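Local coordinates for ABC transporter substrate binding protein (Ribose) (Agrobacterium vitis, PDB 5DKV), which binds alpha-D-tagatopyranose in the crystal and probably serves as the sugar-binding component of a bacterial ABC transporter, at residues A31-L36 against D78-K83; K162-N167 against L233-G238; Q180-E185 against I192-T197. All blocks are in the same frame, centred on the assembly; numbering follows the deposited sequence.

The three contacts show how a periplasmic binding protein with two alpha/beta lobes covers its strands with helices. All three involve strands of one sheet. Interaction 1 closes first along the chain, on the opposite side of its centre from the others, about 32 Å from interaction 2 and about 36 Å from interaction 3, centre to centre. Interaction 3 is nested inside the loop closed by interaction 2, with centres about 13 Å apart. These two touch: strands 161-167 and 192-199 are adjacent in the sheet, and Val-165 packs on Phe-182. Each contact has a side chain about 12 to 14 Å from the bound sugar, so all lie in the body of the fold.

Interaction 1. Residues A31-L36 against D78-K83; sequences ALIPGL and DAVIAK
Ala-31 and Ile-33 meet Val-80 in a wholly apolar contact between strand 29-33 and helix 70-81. The tightest approach is that of Ala-31 CB to Val-80 CG1, 3.5 Å, closer than carbon atoms usually pack. Ile-33 reaches the same valine tip to tip, its CD1 lying 4.0 Å from Val-80 CG2 and nearly as close to CB and CG1. Val-80 CG1, set anti to the backbone N (chi1 167°), is pressed on Ala-31 and also lies near Ile-33 CD1, while CG2 on the other branch meets only the isoleucine, at CD1 and CG1. Ile-33 extends to meet it because chi2, 173°, carries CD1 straight on from CG1.

Polar bonds surround this patch instead of crossing it. Strand pairing with Ala-87 and Leu-89 holds the backbone of Ala-31, and Gln-73, about two turns before Val-80 on the same helix, donates through NE2 to Pro-34 O. Pro-85 touches both Ala-31 and Val-80, and Leu-77 extends the cover over Ile-33.

With all three touching residues buried and no polar group among their side chains, the contact depends on shape and exclusion of water: one branched side chain on the helix sits against two alternate residues of the strand.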
loop_
_atom_site.group_PDB
_atom_site.type_symbol
_atom_site.label_atom_id
_atom_site.label_comp_id
_atom_site.label_asym_id
_atom_site.label_seq_id
_atom_site.Cartn_x
_atom_site.Cartn_y
_atom_site.Cartn_z
ATOM N N ALA A 31 6.691 -1.331 18.422
ATOM C CA ALA A 31 5.315 -0.996 18.083
ATOM C C ALA A 31 5.105 -0.981 16.577
ATOM O O ALA A 31 6.018 -0.635 15.827
ATOM C CB ALA A 31 4.958 0.330 18.650
ATOM N N LEU A 32 3.916 -1.383 16.151
ATOM C CA LEU A 32 3.513 -1.310 14.747
ATOM C C LEU A 32 2.153 -0.651 14.684
ATOM O O LEU A 32 1.197 -1.143 15.261
ATOM C CB LEU A 32 3.492 -2.696 14.091
ATOM C CG LEU A 32 2.934 -2.740 12.672
ATOM C CD1 LEU A 32 3.697 -1.822 11.689
ATOM C CD2 LEU A 32 2.956 -4.210 12.184
ATOM N N ILE A 33 2.108 0.492 14.001
ATOM C CA ILE A 33 0.910 1.280 13.823
ATOM C C ILE A 33 0.547 1.291 12.323
ATOM O O ILE A 33 1.197 1.948 11.524
ATOM C CB ILE A 33 1.102 2.724 14.345
ATOM C CG1 ILE A 33 1.467 2.714 15.834
ATOM C CG2 ILE A 33 -0.203 3.528 14.102
ATOM C CD1 ILE A 33 1.835 4.069 16.427
ATOM N N PRO A 34 -0.479 0.534 11.934
ATOM C CA PRO A 34 -0.837 0.448 10.506
ATOM C C PRO A 34 -1.572 1.702 10.052
ATOM O O PRO A 34 -1.947 2.542 10.878
ATOM C CB PRO A 34 -1.759 -0.762 10.453
ATOM C CG PRO A 34 -2.484 -0.663 11.766
ATOM C CD PRO A 34 -1.426 -0.219 12.774
ATOM N N GLY A 35 -1.806 1.808 8.753
ATOM C CA GLY A 35 -2.642 2.875 8.250
ATOM C C GLY A 35 -4.122 2.666 8.542
ATOM O O GLY A 35 -4.875 3.637 8.668
ATOM N N LEU A 36 -4.527 1.402 8.619
ATOM C CA LEU A 36 -5.915 0.987 8.765
ATOM C C LEU A 36 -5.883 -0.444 9.290
ATOM O O LEU A 36 -5.168 -1.268 8.744
ATOM C CB LEU A 36 -6.649 1.057 7.401
ATOM C CG LEU A 36 -8.022 0.396 7.252
ATOM C CD1 LEU A 36 -8.943 0.917 8.320
ATOM C CD2 LEU A 36 -8.573 0.668 5.842
ATOM N N ASP A 78 -0.290 8.453 20.058
ATOM C CA ASP A 78 -0.033 8.943 21.412
ATOM C C ASP A 78 -0.193 7.835 22.456
ATOM O O ASP A 78 0.594 7.779 23.407
ATOM C CB ASP A 78 -0.934 10.137 21.728
ATOM C CG ASP A 78 -0.490 11.399 20.988
ATOM O OD1 ASP A 78 0.696 11.466 20.606
ATOM O OD2 ASP A 78 -1.310 12.305 20.774
ATOM N N ALA A 79 -1.183 6.957 22.283
ATOM C CA ALA A 79 -1.387 5.867 23.241
ATOM C C ALA A 79 -0.211 4.916 23.201
ATOM O O ALA A 79 0.214 4.373 24.232
ATOM C CB ALA A 79 -2.690 5.115 22.948
ATOM N N VAL A 80 0.335 4.716 22.009
ATOM C CA VAL A 80 1.505 3.864 21.863
ATOM C C VAL A 80 2.745 4.509 22.496
ATOM O O VAL A 80 3.492 3.837 23.185
ATOM C CB VAL A 80 1.764 3.521 20.381
ATOM C CG1 VAL A 80 3.143 2.902 20.176
ATOM C CG2 VAL A 80 0.689 2.574 19.917
ATOM N N ILE A 81 2.961 5.801 22.265
ATOM C CA ILE A 81 4.089 6.504 22.875
ATOM C C ILE A 81 4.099 6.327 24.394
ATOM O O ILE A 81 5.154 6.149 25.008
ATOM C CB ILE A 81 4.050 7.977 22.469
ATOM C CG1 ILE A 81 4.431 8.071 20.995
ATOM C CG2 ILE A 81 5.044 8.816 23.285
ATOM C CD1 ILE A 81 4.261 9.453 20.398
ATOM N N ALA A 82 2.915 6.311 24.989
ATOM C CA ALA A 82 2.803 6.275 26.438
ATOM C C ALA A 82 3.161 4.887 26.977
ATOM O O ALA A 82 3.413 4.727 28.164
ATOM C CB ALA A 82 1.399 6.676 26.867
ATOM N N LYS A 83 3.174 3.886 26.097
ATOM C CA LYS A 83 3.598 2.533 26.468
ATOM C C LYS A 83 5.129 2.368 26.421
ATOM O O LYS A 83 5.654 1.287 26.700
ATOM C CB LYS A 83 2.924 1.509 25.547
ATOM C CG LYS A 83 1.418 1.479 25.676
ATOM C CD LYS A 83 0.832 0.304 24.922
ATOM C CE LYS A 83 -0.626 0.083 25.283
ATOM N NZ LYS A 83 -1.559 0.780 24.371
#

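Interaction 2. Residues K162-N167 against L233-G238; sequences KVYVSN and LGSANG
A small, buried polar contact with a water at its centre, in which Ser-166 and Tyr-164 face Ser-235, joins strand 161-167 to helix 229-241. The two serines are the point of nearest backbone approach, with their CA atoms 7.1 Å apart. Both CB atoms point into the interface, and the hydroxyl oxygens come within 3.0 Å of each other, Ser-166 OG to Ser-235 OG. Ser-235 OG also lies 3.1 Å from Ser-166 CB, so it meets the side of the other side chain as well as its end.

Tyr-164 joins in through the water. Its side chain reaches out from the strand, bringing the hydroxyl nearer the helix, yet Tyr-164 OH remains 4.4 Å from Ser-235 OG. Water 1 spans that gap: it lies at the ring edge, in the plane of the ring, 2.7 Å from Tyr-164 OH, and donates to Ser-235 OG over 2.8 Å. Ser-235 OG, anti to its carbonyl carbon (chi1 -68°), is turned back toward the preceding turn, where it bonds Ser-231 O. As a carbonyl can only accept, OG donates there and accepts from the water, which satisfies this buried hydroxyl on both counts.

Val-224 of the adjoining strand 223-226 touches Tyr-164, Ser-166 and Ser-235 alike. Helix 204-217 adds Leu-211 and Val-214 against the tyrosine and Ala-207 against Ser-166.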
loop_
_atom_site.group_PDB
_atom_site.type_symbol
_atom_site.label_atom_id
_atom_site.label_comp_id
_atom_site.label_asym_id
_atom_site.label_seq_id
_atom_site.Cartn_x
_atom_site.Cartn_y
_atom_site.Cartn_z
ATOM N N LYS A 162 -10.244 4.239 -23.909
ATOM C CA LYS A 162 -10.403 5.097 -22.741
ATOM C C LYS A 162 -10.214 4.329 -21.434
ATOM O O LYS A 162 -10.814 3.279 -21.233
ATOM C CB LYS A 162 -11.794 5.741 -22.701
ATOM C CG LYS A 162 -12.155 6.752 -23.825
ATOM C CD LYS A 162 -13.716 6.899 -23.841
ATOM C CE LYS A 162 -14.332 8.034 -24.686
ATOM N NZ LYS A 162 -15.861 8.148 -24.447
ATOM N N VAL A 163 -9.431 4.898 -20.532
ATOM C CA VAL A 163 -9.218 4.312 -19.197
ATOM C C VAL A 163 -9.262 5.420 -18.155
ATOM O O VAL A 163 -9.243 6.593 -18.494
ATOM C CB VAL A 163 -7.842 3.572 -19.070
ATOM C CG1 VAL A 163 -7.712 2.490 -20.111
ATOM C CG2 VAL A 163 -6.684 4.554 -19.199
ATOM N N TYR A 164 -9.303 5.043 -16.880
ATOM C CA TYR A 164 -9.119 6.007 -15.811
ATOM C C TYR A 164 -8.566 5.301 -14.589
ATOM O O TYR A 164 -8.634 4.078 -14.482
ATOM C CB TYR A 164 -10.429 6.730 -15.468
ATOM C CG TYR A 164 -11.428 5.897 -14.695
ATOM C CD1 TYR A 164 -12.267 5.024 -15.337
ATOM C CD2 TYR A 164 -11.518 5.994 -13.313
ATOM C CE1 TYR A 164 -13.179 4.265 -14.642
ATOM C CE2 TYR A 164 -12.440 5.239 -12.600
ATOM C CZ TYR A 164 -13.263 4.369 -13.276
ATOM O OH TYR A 164 -14.187 3.581 -12.608
ATOM N N VAL A 165 -8.013 6.100 -13.682
ATOM C CA VAL A 165 -7.523 5.632 -12.405
ATOM C C VAL A 165 -8.598 5.840 -11.325
ATOM O O VAL A 165 -9.130 6.950 -11.146
ATOM C CB VAL A 165 -6.248 6.377 -11.981
ATOM C CG1 VAL A 165 -5.731 5.849 -10.614
ATOM C CG2 VAL A 165 -5.144 6.278 -13.062
ATOM N N SER A 166 -8.910 4.761 -10.624
ATOM C CA SER A 166 -9.738 4.804 -9.449
ATOM C C SER A 166 -8.766 4.892 -8.284
ATOM O O SER A 166 -7.935 4.009 -8.109
ATOM C CB SER A 166 -10.635 3.556 -9.378
ATOM O OG SER A 166 -11.310 3.433 -8.151
ATOM N N ASN A 167 -8.828 5.984 -7.533
ATOM C CA ASN A 167 -7.858 6.244 -6.479
ATOM C C ASN A 167 -8.508 6.691 -5.186
ATOM O O ASN A 167 -9.733 6.871 -5.110
ATOM C CB ASN A 167 -6.861 7.297 -6.956
ATOM C CG ASN A 167 -5.492 7.119 -6.369
ATOM O OD1 ASN A 167 -5.300 6.362 -5.419
ATOM N ND2 ASN A 167 -4.523 7.803 -6.946
ATOM N N LEU A 233 -11.070 -3.291 -5.790
ATOM C CA LEU A 233 -12.214 -4.115 -5.423
ATOM C C LEU A 233 -13.522 -3.436 -5.825
ATOM O O LEU A 233 -14.376 -4.046 -6.478
ATOM C CB LEU A 233 -12.182 -4.395 -3.915
ATOM C CG LEU A 233 -13.339 -5.180 -3.321
ATOM C CD1 LEU A 233 -13.497 -6.508 -4.055
ATOM C CD2 LEU A 233 -13.103 -5.378 -1.812
ATOM N N GLY A 234 -13.674 -2.173 -5.449
ATOM C CA GLY A 234 -14.879 -1.431 -5.783
ATOM C C GLY A 234 -15.073 -1.279 -7.274
ATOM O O GLY A 234 -16.182 -1.421 -7.793
ATOM N N SER A 235 -13.989 -0.983 -7.979
ATOM C CA SER A 235 -14.063 -0.800 -9.422
ATOM C C SER A 235 -14.482 -2.096 -10.089
ATOM O O SER A 235 -15.325 -2.100 -10.975
ATOM C CB SER A 235 -12.719 -0.310 -9.974
ATOM O OG SER A 235 -12.438 1.003 -9.534
ATOM N N ALA A 236 -13.889 -3.204 -9.659
ATOM C CA ALA A 236 -14.258 -4.521 -10.181
ATOM C C ALA A 236 -15.719 -4.824 -9.865
ATOM O O ALA A 236 -16.454 -5.285 -10.728
ATOM C CB ALA A 236 -13.355 -5.586 -9.609
ATOM N N ASN A 237 -16.146 -4.547 -8.638
ATOM C CA ASN A 237 -17.558 -4.756 -8.273
ATOM C C ASN A 237 -18.513 -3.925 -9.116
ATOM O O ASN A 237 -19.589 -4.380 -9.477
ATOM C CB ASN A 237 -17.793 -4.454 -6.793
ATOM C CG ASN A 237 -17.201 -5.526 -5.896
ATOM O OD1 ASN A 237 -16.932 -6.630 -6.355
ATOM N ND2 ASN A 237 -16.981 -5.206 -4.630
ATOM N N GLY A 238 -18.117 -2.701 -9.431
ATOM C CA GLY A 238 -18.919 -1.858 -10.296
ATOM C C GLY A 238 -19.044 -2.419 -11.706
ATOM O O GLY A 238 -20.132 -2.432 -12.282
HETATM O O HOH W 1 -13.957 3.334 -9.967
#

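Interaction 3. Residues Q180-E185 against I192-T197; sequences QGFKSE and ITVLET
Lys-183 and Phe-182, adjacent on helix 173-186, reach the following strand in two different ways, one through a long aliphatic arm and the other through a ring edge. The lysine leaves the helix with CG anti to its own carbonyl carbon (chi1 -74°), and every later torsion is close to 180°. This fully extended chain carries the ammonium across to Thr-197, although its CB does not point at the strand. On the way, Lys-183 CE passes 4.3 Å from Val-194 CG1. At the far end, Lys-183 NZ lies 3.3 Å from Thr-197 OG1, the two side chains crossing at a slant.

Phe-182 has its CG anti to the backbone N (chi1 177°), which turns the ring in toward the sheet. Val-194 CG1 meets it at the edge, near the ring plane, at 4.4 Å from Phe-182 CE1. This one valine methyl therefore lies against both helix residues. Deeper in, the phenylalanine packs on Val-163 and Val-165 and meets the ring of Phe-225 with planes about 15° apart.

Polar atoms converge at the other end of the contact. Water 2 accepts from Lys-183 NZ over 2.7 Å and from the backbone Thr-197 N over 3.0 Å, tying the ammonium to the strand backbone. Glu-179, one turn earlier on the helix, forms a salt bridge to Lys-183 and a hydrogen bond to Thr-197 OG1, both through OE2.

In this beta-alpha-beta unit (strand 161-167, helix 173-186, strand 192-199) the helix packs on the second strand through an apolar patch round Val-194 and a charged and polar cluster round Lys-183 and Thr-197. There, a carboxylate shared between lysine and threonine probably balances the ammonium charge and fixes both side-chain ends.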
loop_
_atom_site.group_PDB
_atom_site.type_symbol
_atom_site.label_atom_id
_atom_site.label_comp_id
_atom_site.label_asym_id
_atom_site.label_seq_id
_atom_site.Cartn_x
_atom_site.Cartn_y
_atom_site.Cartn_z
ATOM N N GLN A 180 0.915 8.797 -10.478
ATOM C CA GLN A 180 1.935 9.471 -11.291
ATOM C C GLN A 180 2.634 8.492 -12.233
ATOM O O GLN A 180 2.881 8.812 -13.397
ATOM C CB GLN A 180 2.961 10.182 -10.411
ATOM C CG GLN A 180 2.428 11.449 -9.728
ATOM C CD GLN A 180 1.956 12.534 -10.709
ATOM O OE1 GLN A 180 2.707 12.982 -11.583
ATOM N NE2 GLN A 180 0.704 12.963 -10.552
ATOM N N GLY A 181 2.952 7.300 -11.738
ATOM C CA GLY A 181 3.667 6.328 -12.553
ATOM C C GLY A 181 2.763 5.826 -13.655
ATOM O O GLY A 181 3.174 5.643 -14.802
ATOM N N PHE A 182 1.498 5.612 -13.312
ATOM C CA PHE A 182 0.531 5.165 -14.295
ATOM C C PHE A 182 0.401 6.195 -15.413
ATOM O O PHE A 182 0.430 5.849 -16.589
ATOM C CB PHE A 182 -0.829 4.937 -13.635
ATOM C CG PHE A 182 -1.919 4.531 -14.595
ATOM C CD1 PHE A 182 -2.688 5.485 -15.245
ATOM C CD2 PHE A 182 -2.198 3.186 -14.799
ATOM C CE1 PHE A 182 -3.703 5.097 -16.125
ATOM C CE2 PHE A 182 -3.201 2.784 -15.643
ATOM C CZ PHE A 182 -3.972 3.749 -16.322
ATOM N N LYS A 183 0.238 7.463 -15.044
ATOM C CA LYS A 183 0.007 8.503 -16.046
ATOM C C LYS A 183 1.248 8.788 -16.892
ATOM O O LYS A 183 1.135 9.047 -18.103
ATOM C CB LYS A 183 -0.479 9.797 -15.390
ATOM C CG LYS A 183 -1.940 9.697 -14.927
ATOM C CD LYS A 183 -2.440 10.993 -14.303
ATOM C CE LYS A 183 -3.956 10.963 -14.098
ATOM N NZ LYS A 183 -4.436 12.160 -13.336
ATOM N N SER A 184 2.421 8.737 -16.275
ATOM C CA SER A 184 3.642 8.954 -17.041
ATOM C C SER A 184 3.867 7.815 -18.050
ATOM O O SER A 184 4.296 8.045 -19.194
ATOM C CB SER A 184 4.852 9.133 -16.110
ATOM O OG SER A 184 5.098 8.001 -15.308
ATOM N N GLU A 185 3.577 6.585 -17.649
ATOM C CA GLU A 185 3.679 5.458 -18.579
ATOM C C GLU A 185 2.628 5.587 -19.684
ATOM O O GLU A 185 2.948 5.450 -20.860
ATOM C CB GLU A 185 3.540 4.122 -17.821
ATOM C CG GLU A 185 3.425 2.852 -18.702
ATOM C CD GLU A 185 4.658 2.533 -19.558
ATOM O OE1 GLU A 185 4.475 2.176 -20.760
ATOM O OE2 GLU A 185 5.796 2.596 -19.031
ATOM N N ILE A 192 -4.225 5.561 -26.246
ATOM C CA ILE A 192 -4.949 5.470 -24.976
ATOM C C ILE A 192 -5.292 6.853 -24.444
ATOM O O ILE A 192 -4.460 7.759 -24.424
ATOM C CB ILE A 192 -4.117 4.672 -23.939
ATOM C CG1 ILE A 192 -4.019 3.213 -24.391
ATOM C CG2 ILE A 192 -4.752 4.740 -22.533
ATOM C CD1 ILE A 192 -3.198 2.307 -23.466
ATOM N N THR A 193 -6.537 7.000 -24.026
ATOM C CA THR A 193 -7.025 8.225 -23.418
ATOM C C THR A 193 -7.197 8.005 -21.927
ATOM O O THR A 193 -7.903 7.085 -21.518
ATOM C CB THR A 193 -8.377 8.651 -24.024
ATOM O OG1 THR A 193 -8.244 8.829 -25.440
ATOM C CG2 THR A 193 -8.883 9.956 -23.399
ATOM N N VAL A 194 -6.555 8.840 -21.118
ATOM C CA VAL A 194 -6.721 8.751 -19.677
ATOM C C VAL A 194 -7.739 9.785 -19.234
ATOM O O VAL A 194 -7.489 10.996 -19.283
ATOM C CB VAL A 194 -5.386 8.959 -18.929
ATOM C CG1 VAL A 194 -5.573 8.807 -17.434
ATOM C CG2 VAL A 194 -4.353 7.950 -19.409
ATOM N N LEU A 195 -8.898 9.292 -18.802
ATOM C CA LEU A 195 -9.966 10.149 -18.309
ATOM C C LEU A 195 -9.635 10.617 -16.882
ATOM O O LEU A 195 -8.665 10.154 -16.277
ATOM C CB LEU A 195 -11.302 9.408 -18.332
ATOM C CG LEU A 195 -11.731 8.804 -19.679
ATOM C CD1 LEU A 195 -13.052 8.041 -19.526
ATOM C CD2 LEU A 195 -11.868 9.859 -20.737
ATOM N N GLU A 196 -10.467 11.503 -16.333
ATOM C CA GLU A 196 -10.210 12.054 -15.009
ATOM C C GLU A 196 -10.219 10.983 -13.924
ATOM O O GLU A 196 -11.098 10.119 -13.865
ATOM C CB GLU A 196 -11.231 13.150 -14.666
ATOM C CG GLU A 196 -10.865 13.942 -13.426
ATOM C CD GLU A 196 -11.808 15.102 -13.151
ATOM O OE1 GLU A 196 -12.684 15.389 -13.997
ATOM O OE2 GLU A 196 -11.671 15.727 -12.078
ATOM N N THR A 197 -9.231 11.062 -13.047
ATOM C CA THR A 197 -9.166 10.215 -11.870
ATOM C C THR A 197 -10.410 10.381 -11.006
ATOM O O THR A 197 -10.878 11.495 -10.787
ATOM C CB THR A 197 -7.918 10.546 -11.061
ATOM O OG1 THR A 197 -6.775 10.307 -11.902
ATOM C CG2 THR A 197 -7.816 9.702 -9.796
HETATM O O HOH W 2 -6.999 13.022 -13.637
#